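Local coordinates for extracellular solute-binding protein family 1 (Arthrobacter chlorophenolicus, PDB 4R2F) that binds the disaccharide laminaribiose and probably hands it, as the solute-binding component, to a sugar transporter of the ABC type, at residues S163-K167 with A168-V172; S178-E181 with A182-L186; D251-A254 with V255-T259; D260-N263 with A264-D268. All blocks are in the same frame, centred on the assembly; numbering follows the deposited sequence.

All four contacts are local, made between neighbouring turns of one chain. Contacts 1 and 2 belong to consecutive helices, 162-168 and 176-188, which pack on each other through Leu186; both are partly buried, their centres 28 and 26 Å from the centre of the chain. Contacts 3 and 4 adjoin: the surface loop 251-259 runs straight into helix 259-267, and Asp251 probably hydrogen-bonds Gln265. Chemistry follows place. Contact 1 is a helix end closed by backbone bonds and a phenyl edge, contact 2 a helix face with apolar and charged flanks, contact 3 a polar turn, and contact 4 a half-buried helix whose leucine side chain, about 7 Å from a bound glucose, runs beside a tryptophan.

Contact 1 of 4, residues S163-K167 with A168-V172; sequences SLFEK and AGVGV
Phe165 and Val170 meet twice, once through the backbone and once through their side chains, where helix 162-168 ends. The backbone bonds come first. Val170 N gives a nearly straight bond to Phe165 O (3.0 Å, 165° at the hydrogen), while Gly169 N reaches Glu166 O at 3.1 Å, entering from well above the carbonyl plane. With positive phi at Gly169 this pair makes a Schellman motif, a backbone conformation that favours glycine. One residue earlier Ala168 N still bonds Leu164 O at 3.1 Å, the i to i+4 bond of the helix. Apolar contact follows the same path. The Phe165 side chain leaves with CG anti to its carbonyl carbon (chi1 -87°), which brings the ring beside the departing chain, and its CD2 touches Val170 CG2 at 3.7 Å. Carbonyl oxygens meet the ring at its edge and in its plane: CE2 lies 3.4 Å from Gly171 O, and CD2 lies 3.6 Å from Val170 O. An alanine in place of Phe165 would remove the ring, and is likely to leave a gap beside Val170 and these carbonyls, with the 170-172 strip less firmly held. Leu186 of helix 176-188 packs against Phe165 and Ala168, and Val170 rests on Ala182 and Lys185 of the same helix, so the turn joins two successive helices of the solute-binding fold.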
ATOM      1  N   SER A 163     -20.502 -11.685 -11.827  1.00 38.15           N
ATOM      2  CA  SER A 163     -21.868 -12.159 -11.562  1.00 32.88           C
ATOM      3  C   SER A 163     -22.746 -11.049 -11.007  1.00 42.24           C
ATOM      4  O   SER A 163     -23.934 -10.996 -11.278  1.00 32.64           O
ATOM      5  CB  SER A 163     -21.853 -13.357 -10.604  1.00 42.61           C
ATOM      6  OG  SER A 163     -21.153 -13.052  -9.397  1.00 31.64           O
ATOM      7  N   LEU A 164     -22.162 -10.138 -10.245  1.00 33.64           N
ATOM      8  CA  LEU A 164     -22.962  -9.111  -9.599  1.00 28.65           C
ATOM      9  C   LEU A 164     -23.276  -7.964 -10.523  1.00 34.36           C
ATOM     10  O   LEU A 164     -24.301  -7.292 -10.366  1.00 35.26           O
ATOM     11  CB  LEU A 164     -22.258  -8.594  -8.328  1.00 36.73           C
ATOM     12  CG  LEU A 164     -22.219  -9.640  -7.216  1.00 35.09           C
ATOM     13  CD1 LEU A 164     -21.499  -9.128  -5.982  1.00 34.34           C
ATOM     14  CD2 LEU A 164     -23.634 -10.071  -6.854  1.00 38.40           C
ATOM     15  N   PHE A 165     -22.388  -7.723 -11.477  1.00 32.55           N
ATOM     16  CA  PHE A 165     -22.653  -6.728 -12.506  1.00 28.70           C
ATOM     17  C   PHE A 165     -23.717  -7.268 -13.456  1.00 47.98           C
ATOM     18  O   PHE A 165     -24.596  -6.536 -13.876  1.00 36.66           O
ATOM     19  CB  PHE A 165     -21.369  -6.338 -13.237  1.00 39.90           C
ATOM     20  CG  PHE A 165     -20.632  -5.232 -12.551  1.00 35.34           C
ATOM     21  CD1 PHE A 165     -19.936  -5.476 -11.360  1.00 35.68           C
ATOM     22  CD2 PHE A 165     -20.711  -3.933 -13.031  1.00 36.58           C
ATOM     23  CE1 PHE A 165     -19.299  -4.442 -10.699  1.00 31.97           C
ATOM     24  CE2 PHE A 165     -20.082  -2.898 -12.364  1.00 33.80           C
ATOM     25  CZ  PHE A 165     -19.367  -3.151 -11.209  1.00 35.05           C
ATOM     26  N   GLU A 166     -23.648  -8.561 -13.750  1.00 34.54           N
ATOM     27  CA  GLU A 166     -24.660  -9.232 -14.560  1.00 47.84           C
ATOM     28  C   GLU A 166     -26.032  -9.195 -13.879  1.00 42.04           C
ATOM     29  O   GLU A 166     -27.020  -8.851 -14.498  1.00 36.30           O
ATOM     30  CB  GLU A 166     -24.218 -10.670 -14.792  1.00 55.49           C
ATOM     31  CG  GLU A 166     -25.244 -11.598 -15.406  1.00 73.12           C
ATOM     32  CD  GLU A 166     -24.643 -12.964 -15.663  1.00131.32           C
ATOM     33  OE1 GLU A 166     -23.950 -13.498 -14.765  1.00 93.39           O
ATOM     34  OE2 GLU A 166     -24.850 -13.495 -16.770  1.00100.47           O
ATOM     35  N   LYS A 167     -26.075  -9.537 -12.598  1.00 36.44           N
ATOM     36  CA  LYS A 167     -27.293  -9.473 -11.833  1.00 35.94           C
ATOM     37  C   LYS A 167     -27.925  -8.088 -11.812  1.00 41.80           C
ATOM     38  O   LYS A 167     -29.137  -7.959 -11.892  1.00 42.15           O
ATOM     39  CB  LYS A 167     -27.041  -9.919 -10.393  1.00 41.36           C
ATOM     40  CG  LYS A 167     -28.321 -10.168  -9.603  1.00 57.06           C
ATOM     41  CD  LYS A 167     -28.118 -10.007  -8.099  1.00 66.26           C
ATOM     42  CE  LYS A 167     -27.397 -11.196  -7.481  1.00 56.59           C
ATOM     43  NZ  LYS A 167     -28.323 -12.311  -7.148  1.00123.96           N
ATOM     44  N   ALA A 168     -27.117  -7.051 -11.680  1.00 43.01           N
ATOM     45  CA  ALA A 168     -27.630  -5.685 -11.606  1.00 36.25           C
ATOM     46  C   ALA A 168     -27.928  -5.120 -12.988  1.00 40.33           C
ATOM     47  O   ALA A 168     -28.490  -4.040 -13.099  1.00 43.67           O
ATOM     48  CB  ALA A 168     -26.622  -4.773 -10.892  1.00 39.50           C
ATOM     49  N   GLY A 169     -27.488  -5.815 -14.031  1.00 40.25           N
ATOM     50  CA  GLY A 169     -27.716  -5.374 -15.387  1.00 39.10           C
ATOM     51  C   GLY A 169     -26.899  -4.146 -15.743  1.00 46.72           C
ATOM     52  O   GLY A 169     -27.368  -3.305 -16.479  1.00 38.19           O
ATOM     53  N   VAL A 170     -25.674  -4.033 -15.230  1.00 50.37           N
ATOM     54  CA  VAL A 170     -24.855  -2.845 -15.521  1.00 40.43           C
ATOM     55  C   VAL A 170     -23.454  -3.203 -15.997  1.00 43.34           C
ATOM     56  O   VAL A 170     -22.986  -4.336 -15.835  1.00 36.49           O
ATOM     57  CB  VAL A 170     -24.748  -1.892 -14.308  1.00 45.95           C
ATOM     58  CG1 VAL A 170     -26.107  -1.324 -13.942  1.00 51.71           C
ATOM     59  CG2 VAL A 170     -24.135  -2.599 -13.112  1.00 45.33           C
ATOM     60  N   GLY A 171     -22.810  -2.216 -16.613  1.00 40.04           N
ATOM     61  CA  GLY A 171     -21.471  -2.353 -17.154  1.00 36.43           C
ATOM     62  C   GLY A 171     -20.426  -1.833 -16.174  1.00 37.18           C
ATOM     63  O   GLY A 171     -20.735  -1.150 -15.184  1.00 39.27           O
ATOM     64  N   VAL A 172     -19.181  -2.173 -16.466  1.00 37.54           N
ATOM     65  CA  VAL A 172     -18.063  -1.762 -15.651  1.00 44.41           C
ATOM     66  C   VAL A 172     -17.818  -0.262 -15.869  1.00 32.63           C
ATOM     67  O   VAL A 172     -17.652   0.179 -17.005  1.00 37.35           O
ATOM     68  CB  VAL A 172     -16.815  -2.569 -16.017  1.00 38.30           C
ATOM     69  CG1 VAL A 172     -15.577  -2.027 -15.306  1.00 48.62           C
ATOM     70  CG2 VAL A 172     -17.041  -4.038 -15.684  1.00 45.68           C
TER

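Contact 2 of 4, residues S178-E181 with A182-L186; sequences SLLE and AGKKL
Leu180 and Lys184, one helical turn apart, cross obliquely: the lysine chain passes the leucine branch point with its CE 4.2 Å from Leu180 CG. Lys184 CG stands anti to its own carbonyl carbon (chi1 -70°), a setting that sends the otherwise extended chain back toward the preceding turn and lays CG 3.4 Å from Leu180 O. Glu181 runs beside Lys184 and points the same way. Its chain bends at chi2, and OE2 stops 4.1 Å from Lys184 NZ, beyond salt-bridge distance, so the attraction between the two charges is probably modest at this exposed edge. Lys185 folds differently, bent at its second torsion, with CG 3.6 Å from Glu181 O. On another side of the helix, the methyl CB of Ala182 lies 3.4 Å from Ser178 O. Beneath the side chains the backbone bonds are regular, the shortest from Gly183 N to Leu179 O at 2.8 Å. Ser178 OG turns back to Asp175 and Thr174 at the start of the helix. Leu179 and Leu180 pack against helix 232-246, whereas Leu186 faces helix 162-168, so helix 176-188 touches the first of these neighbours through its early turns and the second further along.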
ATOM      1  N   SER A 178     -20.201   7.176 -14.166  1.00 35.86           N
ATOM      2  CA  SER A 178     -20.656   5.820 -14.391  1.00 33.25           C
ATOM      3  C   SER A 178     -20.503   4.942 -13.111  1.00 38.66           C
ATOM      4  O   SER A 178     -21.317   4.063 -12.879  1.00 38.82           O
ATOM      5  CB  SER A 178     -20.006   5.211 -15.646  1.00 41.85           C
ATOM      6  OG  SER A 178     -18.596   5.065 -15.537  1.00 34.10           O
ATOM      7  N   LEU A 179     -19.504   5.207 -12.264  1.00 38.29           N
ATOM      8  CA  LEU A 179     -19.378   4.478 -10.982  1.00 32.39           C
ATOM      9  C   LEU A 179     -20.617   4.686 -10.106  1.00 31.93           C
ATOM     10  O   LEU A 179     -21.189   3.728  -9.560  1.00 43.01           O
ATOM     11  CB  LEU A 179     -18.091   4.889 -10.234  1.00 32.53           C
ATOM     12  CG  LEU A 179     -17.878   4.468  -8.777  1.00 42.81           C
ATOM     13  CD1 LEU A 179     -18.042   2.978  -8.615  1.00 59.18           C
ATOM     14  CD2 LEU A 179     -16.500   4.917  -8.281  1.00 40.65           C
ATOM     15  N   LEU A 180     -21.033   5.940  -9.985  1.00 29.54           N
ATOM     16  CA  LEU A 180     -22.233   6.294  -9.208  1.00 28.79           C
ATOM     17  C   LEU A 180     -23.502   5.637  -9.747  1.00 37.01           C
ATOM     18  O   LEU A 180     -24.264   5.062  -8.979  1.00 35.14           O
ATOM     19  CB  LEU A 180     -22.416   7.807  -9.159  1.00 34.26           C
ATOM     20  CG  LEU A 180     -23.586   8.330  -8.322  1.00 37.69           C
ATOM     21  CD1 LEU A 180     -23.445   7.963  -6.853  1.00 55.59           C
ATOM     22  CD2 LEU A 180     -23.711   9.832  -8.496  1.00 64.32           C
ATOM     23  N   GLU A 181     -23.741   5.720 -11.051  1.00 34.85           N
ATOM     24  CA  GLU A 181     -24.922   5.052 -11.651  1.00 36.81           C
ATOM     25  C   GLU A 181     -24.918   3.558 -11.412  1.00 37.33           C
ATOM     26  O   GLU A 181     -25.893   3.000 -10.942  1.00 44.85           O
ATOM     27  CB  GLU A 181     -25.040   5.322 -13.169  1.00 38.88           C
ATOM     28  CG  GLU A 181     -25.466   6.741 -13.512  1.00 93.85           C
ATOM     29  CD  GLU A 181     -26.718   7.160 -12.764  1.00167.68           C
ATOM     30  OE1 GLU A 181     -27.742   6.468 -12.931  1.00 82.34           O
ATOM     31  OE2 GLU A 181     -26.677   8.158 -12.001  1.00 57.02           O
ATOM     32  N   ALA A 182     -23.815   2.901 -11.734  1.00 30.30           N
ATOM     33  CA  ALA A 182     -23.756   1.465 -11.578  1.00 38.80           C
ATOM     34  C   ALA A 182     -23.889   1.093 -10.099  1.00 37.13           C
ATOM     35  O   ALA A 182     -24.588   0.130  -9.753  1.00 32.27           O
ATOM     36  CB  ALA A 182     -22.463   0.934 -12.138  1.00 37.81           C
ATOM     37  N   GLY A 183     -23.228   1.866  -9.246  1.00 38.01           N
ATOM     38  CA  GLY A 183     -23.320   1.693  -7.803  1.00 31.33           C
ATOM     39  C   GLY A 183     -24.741   1.699  -7.268  1.00 37.97           C
ATOM     40  O   GLY A 183     -25.109   0.830  -6.474  1.00 36.51           O
ATOM     41  N   LYS A 184     -25.538   2.685  -7.680  1.00 35.06           N
ATOM     42  CA  LYS A 184     -26.973   2.700  -7.332  1.00 43.43           C
ATOM     43  C   LYS A 184     -27.712   1.405  -7.750  1.00 40.18           C
ATOM     44  O   LYS A 184     -28.573   0.921  -7.026  1.00 40.95           O
ATOM     45  CB  LYS A 184     -27.685   3.888  -7.982  1.00 48.13           C
ATOM     46  CG  LYS A 184     -27.325   5.254  -7.432  1.00 53.18           C
ATOM     47  CD  LYS A 184     -28.147   6.302  -8.170  1.00 67.68           C
ATOM     48  CE  LYS A 184     -27.671   7.709  -7.885  1.00 73.04           C
ATOM     49  NZ  LYS A 184     -28.647   8.700  -8.399  1.00108.34           N
ATOM     50  N   LYS A 185     -27.399   0.869  -8.928  1.00 41.22           N
ATOM     51  CA  LYS A 185     -28.081  -0.335  -9.411  1.00 35.63           C
ATOM     52  C   LYS A 185     -27.603  -1.540  -8.643  1.00 44.85           C
ATOM     53  O   LYS A 185     -28.366  -2.447  -8.391  1.00 38.80           O
ATOM     54  CB  LYS A 185     -27.834  -0.573 -10.897  1.00 38.17           C
ATOM     55  CG  LYS A 185     -28.354   0.523 -11.808  1.00 59.76           C
ATOM     56  CD  LYS A 185     -29.850   0.432 -11.999  1.00 76.11           C
ATOM     57  CE  LYS A 185     -30.292   1.419 -13.056  1.00 84.15           C
ATOM     58  NZ  LYS A 185     -31.761   1.345 -13.248  1.00100.28           N
ATOM     59  N   LEU A 186     -26.325  -1.552  -8.287  1.00 35.54           N
ATOM     60  CA  LEU A 186     -25.768  -2.649  -7.523  1.00 37.57           C
ATOM     61  C   LEU A 186     -26.372  -2.654  -6.131  1.00 44.28           C
ATOM     62  O   LEU A 186     -26.703  -3.706  -5.593  1.00 32.39           O
ATOM     63  CB  LEU A 186     -24.254  -2.529  -7.450  1.00 41.21           C
ATOM     64  CG  LEU A 186     -23.578  -2.865  -8.777  1.00 34.05           C
ATOM     65  CD1 LEU A 186     -22.189  -2.261  -8.842  1.00 33.60           C
ATOM     66  CD2 LEU A 186     -23.515  -4.374  -8.972  1.00 36.85           C
TER

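Contact 3 of 4, residues D251-A254 with V255-T259; sequences DPAA and VSYTT
Tyr257 folds back over the turn that begins at Asp251, its hydroxyl donating to Asp251 OD2 in a short bond of 2.5 Å. The carboxylate and the ring stand nearly perpendicular, 85° apart; OD2 lies at the ring edge, in the ring plane, and the hydroxyl meets it from above the carboxylate plane. Asp251 has CG anti to its backbone N (chi1 -179°), a torsion that turns the carboxylate under the turn; OD1 takes Ala253 N at 2.9 Å in an Asx turn, and OD2 has Gln265 as a second partner. Both oxygens are thus used and the group is fixed in rotation.

Further hydrogen bonds, mostly of the backbone, shape the rest. Asp251 to Ala254 is a type I beta turn, and Ala253 O then receives two donors from Ser256: its N at 2.9 Å from above the carbonyl plane, and its side-chain hydroxyl OG at 2.7 Å in that plane. Tyr257 N bonds Ala254 O at 3.1 Å. A water bridges Asp251 O and Val255 N, accepting from the latter.

Contacts over the ring complete the fold-back. Ala253 O sits 3.6 Å above the centre of one face of the Tyr257 ring, and Ala253 CB lies 3.8 Å from Tyr257 CZ.

The segment links helix 232-246 to helix 259-267. Backbone bonds of Ala254 with Ser198 and of Tyr257 with Gly199 tie it to a neighbouring loop, and it ends with Thr258 as N-cap and Thr259 touching the bound glucose.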
ATOM      1  N   ASP A 251     -20.917   1.184   1.714  1.00 31.38           N
ATOM      2  CA  ASP A 251     -21.675   0.504   2.767  1.00 35.57           C
ATOM      3  C   ASP A 251     -21.619   1.404   3.990  1.00 32.30           C
ATOM      4  O   ASP A 251     -20.532   1.893   4.357  1.00 28.93           O
ATOM      5  CB  ASP A 251     -20.997  -0.850   3.024  1.00 32.84           C
ATOM      6  CG  ASP A 251     -21.675  -1.714   4.097  1.00 33.94           C
ATOM      7  OD1 ASP A 251     -22.335  -1.231   5.045  1.00 29.67           O
ATOM      8  OD2 ASP A 251     -21.469  -2.944   4.004  1.00 33.40           O
ATOM      9  N   PRO A 252     -22.779   1.669   4.619  1.00 35.50           N
ATOM     10  CA  PRO A 252     -22.756   2.570   5.766  1.00 36.94           C
ATOM     11  C   PRO A 252     -21.893   2.065   6.930  1.00 35.00           C
ATOM     12  O   PRO A 252     -21.437   2.881   7.743  1.00 34.15           O
ATOM     13  CB  PRO A 252     -24.241   2.658   6.178  1.00 34.80           C
ATOM     14  CG  PRO A 252     -24.836   1.393   5.668  1.00 38.96           C
ATOM     15  CD  PRO A 252     -24.139   1.166   4.353  1.00 40.34           C
ATOM     16  N   ALA A 253     -21.652   0.752   7.018  1.00 32.95           N
ATOM     17  CA  ALA A 253     -20.742   0.235   8.058  1.00 30.15           C
ATOM     18  C   ALA A 253     -19.289   0.117   7.592  1.00 33.13           C
ATOM     19  O   ALA A 253     -18.467  -0.371   8.346  1.00 29.47           O
ATOM     20  CB  ALA A 253     -21.208  -1.111   8.559  1.00 24.49           C
ATOM     21  N   ALA A 254     -18.969   0.544   6.368  1.00 30.80           N
ATOM     22  CA  ALA A 254     -17.564   0.430   5.860  1.00 27.53           C
ATOM     23  C   ALA A 254     -16.515   1.010   6.830  1.00 27.49           C
ATOM     24  O   ALA A 254     -15.408   0.509   6.934  1.00 26.67           O
ATOM     25  CB  ALA A 254     -17.426   1.100   4.504  1.00 30.87           C
ATOM     26  N   VAL A 255     -16.872   2.084   7.516  1.00 30.65           N
ATOM     27  CA  VAL A 255     -15.975   2.739   8.468  1.00 25.88           C
ATOM     28  C   VAL A 255     -15.444   1.774   9.537  1.00 29.46           C
ATOM     29  O   VAL A 255     -14.334   1.949  10.065  1.00 31.33           O
ATOM     30  CB  VAL A 255     -16.685   3.963   9.135  1.00 28.98           C
ATOM     31  CG1 VAL A 255     -17.925   3.541   9.881  1.00 29.83           C
ATOM     32  CG2 VAL A 255     -15.756   4.689  10.086  1.00 34.60           C
ATOM     33  N   SER A 256     -16.243   0.757   9.859  1.00 28.76           N
ATOM     34  CA  SER A 256     -15.946  -0.169  10.931  1.00 24.09           C
ATOM     35  C   SER A 256     -15.197  -1.425  10.489  1.00 27.02           C
ATOM     36  O   SER A 256     -14.783  -2.223  11.338  1.00 31.89           O
ATOM     37  CB  SER A 256     -17.255  -0.613  11.608  1.00 27.33           C
ATOM     38  OG  SER A 256     -18.010  -1.505  10.778  1.00 29.32           O
ATOM     39  N   TYR A 257     -15.043  -1.613   9.185  1.00 29.57           N
ATOM     40  CA  TYR A 257     -14.657  -2.921   8.688  1.00 34.06           C
ATOM     41  C   TYR A 257     -13.165  -3.168   8.727  1.00 25.95           C
ATOM     42  O   TYR A 257     -12.368  -2.393   8.208  1.00 26.83           O
ATOM     43  CB  TYR A 257     -15.126  -3.132   7.271  1.00 25.48           C
ATOM     44  CG  TYR A 257     -16.606  -3.343   7.059  1.00 31.93           C
ATOM     45  CD1 TYR A 257     -17.445  -3.893   8.045  1.00 28.42           C
ATOM     46  CD2 TYR A 257     -17.151  -3.058   5.831  1.00 33.27           C
ATOM     47  CE1 TYR A 257     -18.797  -4.100   7.784  1.00 29.01           C
ATOM     48  CE2 TYR A 257     -18.489  -3.245   5.564  1.00 36.05           C
ATOM     49  CZ  TYR A 257     -19.308  -3.763   6.529  1.00 32.23           C
ATOM     50  OH  TYR A 257     -20.632  -3.931   6.197  1.00 31.95           O
ATOM     51  N   THR A 258     -12.805  -4.278   9.336  1.00 28.46           N
ATOM     52  CA  THR A 258     -11.439  -4.728   9.420  1.00 32.18           C
ATOM     53  C   THR A 258     -11.068  -5.364   8.081  1.00 21.20           C
ATOM     54  O   THR A 258     -11.909  -5.537   7.177  1.00 28.73           O
ATOM     55  CB  THR A 258     -11.281  -5.841  10.487  1.00 29.88           C
ATOM     56  OG1 THR A 258     -12.169  -6.906  10.136  1.00 28.90           O
ATOM     57  CG2 THR A 258     -11.583  -5.361  11.932  1.00 32.63           C
ATOM     58  N   THR A 259      -9.806  -5.780   7.989  1.00 25.79           N
ATOM     59  CA  THR A 259      -9.319  -6.428   6.777  1.00 28.74           C
ATOM     60  C   THR A 259     -10.115  -7.707   6.555  1.00 33.37           C
ATOM     61  O   THR A 259     -10.534  -7.996   5.443  1.00 29.97           O
ATOM     62  CB  THR A 259      -7.802  -6.689   6.873  1.00 31.39           C
ATOM     63  OG1 THR A 259      -7.090  -5.435   6.838  1.00 32.69           O
ATOM     64  CG2 THR A 259      -7.346  -7.560   5.723  1.00 35.94           C
TER
HETATM   65  O   HOH W   1     -18.927   3.742   5.920  1.00 37.26           O

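Contact 4 of 4, residues D260-N263 with A264-D268; sequences DNLN and AQWKD
Four regular i to i+4 backbone bonds carry helix 259-267 through this contact, among them Trp266 N to Leu262 O (3.2 Å) and Lys267 N to Asn263 O (2.9 Å), the latter with its donor nearly in line with the carbonyl. Leu262 and Trp266, a turn apart, lie side by side and point the same way. The leucine meets the five-membered part of the indole, its CD1 4.0 Å from Trp266 CD1 and 4.1 Å from Trp266 NE1. With chi1 at 175°, Leu262 CG lies opposite its backbone N and the branch leans along the helix toward the indole; Trp266 CD1 also comes within 3.5 Å of Leu262 O. Asn263 and Trp266 both touch Val284 of helix 280-284. Replacing Trp266 with a serine would strip away the indole and is likely to leave the Leu262 methyl without the ring beside it and open a gap toward Val284. Gln265 runs along the backbone of the previous turn, with CB 3.4 Å from Leu262 O and CG 3.6 Å from Asn261 O, its NE2 held by Asp251; Asn261 OD1 accepts from Thr258 N, tying the helix to the loop before it. The arrangement is that of a helix with a buried, partly polar face and exposed charged residues, Asp260 and Lys267, beside the sugar site of a solute-binding protein: the Leu262 side chain is about 7 Å from a bound glucose.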
ATOM      1  N   ASP A 260     -10.340  -8.463   7.627  1.00 31.67           N
ATOM      2  CA  ASP A 260     -11.158  -9.672   7.549  1.00 30.68           C
ATOM      3  C   ASP A 260     -12.569  -9.390   7.096  1.00 29.42           C
ATOM      4  O   ASP A 260     -13.122 -10.150   6.309  1.00 33.28           O
ATOM      5  CB  ASP A 260     -11.196 -10.401   8.918  1.00 25.28           C
ATOM      6  CG  ASP A 260      -9.909 -11.154   9.220  1.00 43.94           C
ATOM      7  OD1 ASP A 260      -9.082 -11.348   8.309  1.00 40.77           O
ATOM      8  OD2 ASP A 260      -9.714 -11.555  10.379  1.00 47.58           O
ATOM      9  N   ASN A 261     -13.176  -8.328   7.625  1.00 29.51           N
ATOM     10  CA  ASN A 261     -14.535  -7.965   7.232  1.00 25.10           C
ATOM     11  C   ASN A 261     -14.612  -7.683   5.745  1.00 30.37           C
ATOM     12  O   ASN A 261     -15.535  -8.125   5.064  1.00 35.98           O
ATOM     13  CB  ASN A 261     -15.023  -6.701   7.942  1.00 32.40           C
ATOM     14  CG  ASN A 261     -15.208  -6.867   9.440  1.00 35.38           C
ATOM     15  OD1 ASN A 261     -15.153  -5.891  10.172  1.00 30.84           O
ATOM     16  ND2 ASN A 261     -15.411  -8.086   9.900  1.00 33.10           N
ATOM     17  N   LEU A 262     -13.649  -6.918   5.259  1.00 29.30           N
ATOM     18  CA  LEU A 262     -13.617  -6.500   3.872  1.00 31.76           C
ATOM     19  C   LEU A 262     -13.343  -7.696   2.938  1.00 26.15           C
ATOM     20  O   LEU A 262     -14.040  -7.876   1.937  1.00 27.98           O
ATOM     21  CB  LEU A 262     -12.588  -5.372   3.687  1.00 26.71           C
ATOM     22  CG  LEU A 262     -12.384  -4.927   2.230  1.00 33.45           C
ATOM     23  CD1 LEU A 262     -13.689  -4.498   1.567  1.00 34.94           C
ATOM     24  CD2 LEU A 262     -11.367  -3.809   2.209  1.00 32.68           C
ATOM     25  N   ASN A 263     -12.332  -8.499   3.266  1.00 30.64           N
ATOM     26  CA  ASN A 263     -12.068  -9.719   2.516  1.00 32.89           C
ATOM     27  C   ASN A 263     -13.317 -10.623   2.438  1.00 35.96           C
ATOM     28  O   ASN A 263     -13.660 -11.112   1.372  1.00 32.92           O
ATOM     29  CB  ASN A 263     -10.903 -10.482   3.125  1.00 37.51           C
ATOM     30  CG  ASN A 263      -9.564  -9.817   2.876  1.00 34.21           C
ATOM     31  OD1 ASN A 263      -9.430  -8.918   2.057  1.00 32.63           O
ATOM     32  ND2 ASN A 263      -8.562 -10.272   3.579  1.00 35.01           N
ATOM     33  N   ALA A 264     -14.012 -10.807   3.559  1.00 33.08           N
ATOM     34  CA  ALA A 264     -15.234 -11.594   3.570  1.00 29.98           C
ATOM     35  C   ALA A 264     -16.296 -11.043   2.632  1.00 32.32           C
ATOM     36  O   ALA A 264     -17.005 -11.824   2.001  1.00 32.56           O
ATOM     37  CB  ALA A 264     -15.792 -11.735   4.988  1.00 37.81           C
ATOM     38  N   GLN A 265     -16.420  -9.716   2.515  1.00 30.25           N
ATOM     39  CA  GLN A 265     -17.395  -9.150   1.572  1.00 30.21           C
ATOM     40  C   GLN A 265     -17.072  -9.556   0.120  1.00 34.67           C
ATOM     41  O   GLN A 265     -17.966  -9.811  -0.667  1.00 29.59           O
ATOM     42  CB  GLN A 265     -17.467  -7.625   1.645  1.00 29.27           C
ATOM     43  CG  GLN A 265     -18.165  -7.059   2.867  1.00 38.65           C
ATOM     44  CD  GLN A 265     -18.607  -5.618   2.658  1.00 35.20           C
ATOM     45  OE1 GLN A 265     -17.895  -4.789   2.061  1.00 45.81           O
ATOM     46  NE2 GLN A 265     -19.804  -5.318   3.121  1.00 32.65           N
ATOM     47  N   TRP A 266     -15.791  -9.561  -0.217  1.00 29.50           N
ATOM     48  CA  TRP A 266     -15.344 -10.018  -1.509  1.00 33.36           C
ATOM     49  C   TRP A 266     -15.570 -11.521  -1.694  1.00 36.03           C
ATOM     50  O   TRP A 266     -16.132 -11.935  -2.689  1.00 29.38           O
ATOM     51  CB  TRP A 266     -13.873  -9.655  -1.705  1.00 31.18           C
ATOM     52  CG  TRP A 266     -13.711  -8.230  -2.150  1.00 31.64           C
ATOM     53  CD1 TRP A 266     -13.229  -7.177  -1.416  1.00 29.98           C
ATOM     54  CD2 TRP A 266     -14.069  -7.690  -3.438  1.00 34.23           C
ATOM     55  NE1 TRP A 266     -13.254  -6.030  -2.172  1.00 35.51           N
ATOM     56  CE2 TRP A 266     -13.767  -6.319  -3.417  1.00 29.61           C
ATOM     57  CE3 TRP A 266     -14.608  -8.241  -4.607  1.00 31.78           C
ATOM     58  CZ2 TRP A 266     -14.000  -5.480  -4.522  1.00 32.44           C
ATOM     59  CZ3 TRP A 266     -14.825  -7.406  -5.706  1.00 33.21           C
ATOM     60  CH2 TRP A 266     -14.495  -6.051  -5.660  1.00 25.95           C
ATOM     61  N   LYS A 267     -15.171 -12.327  -0.718  1.00 30.91           N
ATOM     62  CA  LYS A 267     -15.312 -13.773  -0.820  1.00 36.87           C
ATOM     63  C   LYS A 267     -16.774 -14.208  -0.947  1.00 38.52           C
ATOM     64  O   LYS A 267     -17.095 -15.057  -1.749  1.00 32.75           O
ATOM     65  CB  LYS A 267     -14.688 -14.460   0.393  1.00 32.75           C
ATOM     66  CG  LYS A 267     -14.590 -15.975   0.240  1.00 39.51           C
ATOM     67  CD  LYS A 267     -14.256 -16.663   1.548  1.00 56.84           C
ATOM     68  CE  LYS A 267     -14.356 -18.164   1.365  1.00 79.80           C
ATOM     69  NZ  LYS A 267     -14.059 -18.856   2.638  1.00 67.01           N
ATOM     70  N   ASP A 268     -17.660 -13.580  -0.185  1.00 31.58           N
ATOM     71  CA  ASP A 268     -19.058 -13.999  -0.094  1.00 40.85           C
ATOM     72  C   ASP A 268     -20.031 -13.258  -1.017  1.00 39.94           C
ATOM     73  O   ASP A 268     -21.228 -13.274  -0.783  1.00 33.85           O
ATOM     74  CB  ASP A 268     -19.502 -13.900   1.378  1.00 46.37           C
ATOM     75  CG  ASP A 268     -18.598 -14.716   2.313  1.00 51.99           C
ATOM     76  OD1 ASP A 268     -18.038 -15.739   1.880  1.00 52.00           O
ATOM     77  OD2 ASP A 268     -18.409 -14.332   3.476  1.00 48.84           O
TER